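Local coordinates for protein BexL (Amycolatopsis orientalis, PDB 4XRW) that probably acts as a di-domain aromatase/cyclase of a type II polyketide synthase, shaping the aromatic polyketide in BE-7585A biosynthesis, at residues V188-F191 with V192-A196. Sequence-based numbering, arbitrary orientation.
Sequences VYDF and VDQAA
Tyr-189 and Asp-193 both carry CG anti to the backbone N (chi1 173° and -178°), and one helical turn apart this brings the Asp-193 methylene over the phenol ring, with the carboxylate past its CE2 side toward the hydroxyl. Asp-193 CB rests on the ring face, 4.2 Å from the centroid of the Tyr-189 ring, a CH-pi contact that illustrates how i to i+4 spacing pairs side chains on a helix. The carboxylate and ring planes are 27° apart, and a water joins the two ends, 2.6 Å from Tyr-189 OH while donating to Asp-193 OD2. A leucine in place of Tyr-189 would probably leave that water without its phenol partner and the Asp-193 methylene without a flat surface to lie on.

A second water, donating to Asp-190 OD1 and to Asp-193 OD2 (2.7 Å) and accepting from Gln-194 NE2, sits between two carboxylates and probably eases their like charges. Asp-190 OD2 has its own mate in Lys-186, a salt bridge one turn back. The extended Gln-194 chain runs alongside Asp-190, its NE2 3.7 Å from Asp-190 CB.

Along the backbone, Asp-193 N donates to Tyr-189 O (2.8 Å) and Gln-194 N to Asp-190 O (3.0 Å); Gln-194 then leaves helical geometry as the centre of an inverse gamma turn. A third water bridges Phe-191 O and Gln-194 O.

In this helix-grip domain, Val-188 and Val-192 pack helix 185-193 onto strand 257-268, Phe-191 meets Phe-320 and Ala-321 of helix 299-326, and Tyr-189 and Asp-193 touch Cys-240 of strand 231-241.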
loop_
_atom_site.group_PDB
_atom_site.type_symbol
_atom_site.label_atom_id
_atom_site.label_comp_id
_atom_site.label_asym_id
_atom_site.label_seq_id
_atom_site.Cartn_x
_atom_site.Cartn_y
_atom_site.Cartn_z
ATOM N N VAL A 188 5.954 20.893 -9.659
ATOM C CA VAL A 188 4.760 20.438 -9.007
ATOM C C VAL A 188 5.109 19.255 -8.081
ATOM O O VAL A 188 4.737 19.213 -6.907
ATOM C CB VAL A 188 3.699 20.007 -10.025
ATOM C CG1 VAL A 188 2.456 19.592 -9.306
ATOM C CG2 VAL A 188 3.405 21.157 -11.042
ATOM N N TYR A 189 5.825 18.297 -8.643
ATOM C CA TYR A 189 6.372 17.177 -7.863
ATOM C C TYR A 189 7.079 17.644 -6.599
ATOM O O TYR A 189 6.823 17.130 -5.512
ATOM C CB TYR A 189 7.352 16.373 -8.723
ATOM C CG TYR A 189 8.111 15.291 -7.967
ATOM C CD1 TYR A 189 7.584 13.996 -7.850
ATOM C CD2 TYR A 189 9.314 15.567 -7.356
ATOM C CE1 TYR A 189 8.288 12.995 -7.141
ATOM C CE2 TYR A 189 10.014 14.593 -6.657
ATOM C CZ TYR A 189 9.497 13.311 -6.565
ATOM O OH TYR A 189 10.205 12.360 -5.876
ATOM N N ASP A 190 8.028 18.587 -6.740
ATOM C CA ASP A 190 8.798 19.067 -5.602
ATOM C C ASP A 190 7.907 19.624 -4.515
ATOM O O ASP A 190 8.188 19.454 -3.336
ATOM C CB ASP A 190 9.810 20.153 -5.999
ATOM C CG ASP A 190 11.030 19.606 -6.778
ATOM O OD1 ASP A 190 11.291 18.378 -6.797
ATOM O OD2 ASP A 190 11.745 20.438 -7.373
ATOM N N PHE A 191 6.845 20.329 -4.883
ATOM C CA PHE A 191 5.935 20.864 -3.873
ATOM C C PHE A 191 5.308 19.742 -3.015
ATOM O O PHE A 191 5.173 19.886 -1.804
ATOM C CB PHE A 191 4.818 21.694 -4.542
ATOM C CG PHE A 191 3.864 22.323 -3.580
ATOM C CD1 PHE A 191 2.740 21.639 -3.108
ATOM C CD2 PHE A 191 4.075 23.621 -3.130
ATOM C CE1 PHE A 191 1.876 22.215 -2.224
ATOM C CE2 PHE A 191 3.208 24.209 -2.242
ATOM C CZ PHE A 191 2.092 23.522 -1.793
ATOM N N VAL A 192 4.909 18.654 -3.656
ATOM C CA VAL A 192 4.277 17.525 -2.921
ATOM C C VAL A 192 5.334 16.627 -2.211
ATOM O O VAL A 192 5.085 16.105 -1.123
ATOM C CB VAL A 192 3.412 16.680 -3.864
ATOM C CG1 VAL A 192 2.726 15.636 -3.119
ATOM C CG2 VAL A 192 2.353 17.595 -4.567
ATOM N N ASP A 193 6.497 16.480 -2.821
ATOM C CA ASP A 193 7.599 15.691 -2.242
ATOM C C ASP A 193 8.131 16.330 -0.957
ATOM O O ASP A 193 8.363 15.657 0.053
ATOM C CB ASP A 193 8.720 15.555 -3.269
ATOM C CG ASP A 193 9.900 14.715 -2.777
ATOM O OD1 ASP A 193 9.689 13.604 -2.246
ATOM O OD2 ASP A 193 11.045 15.181 -2.958
ATOM N N GLN A 194 8.339 17.644 -0.994
ATOM C CA GLN A 194 8.950 18.348 0.116
ATOM C C GLN A 194 7.934 18.689 1.191
ATOM O O GLN A 194 7.589 19.871 1.465
ATOM C CB GLN A 194 9.679 19.603 -0.411
ATOM C CG GLN A 194 10.779 19.226 -1.370
ATOM C CD GLN A 194 11.508 20.415 -1.983
ATOM O OE1 GLN A 194 11.543 21.502 -1.418
ATOM N NE2 GLN A 194 12.094 20.194 -3.141
ATOM N N ALA A 195 7.443 17.646 1.854
ATOM C CA ALA A 195 6.332 17.811 2.762
ATOM C C ALA A 195 6.750 18.461 4.079
ATOM O O ALA A 195 5.907 18.966 4.805
ATOM C CB ALA A 195 5.637 16.452 3.018
ATOM N N ALA A 196 8.048 18.519 4.351
ATOM C CA ALA A 196 8.527 19.195 5.547
ATOM C C ALA A 196 8.117 20.656 5.538
ATOM O O ALA A 196 7.998 21.270 6.589
ATOM C CB ALA A 196 10.038 19.058 5.667
HETATM O O HOH W 1 12.444 13.343 -4.869
HETATM O O HOH W 2 11.927 17.424 -4.248
HETATM O O HOH W 3 6.239 21.734 -0.135
#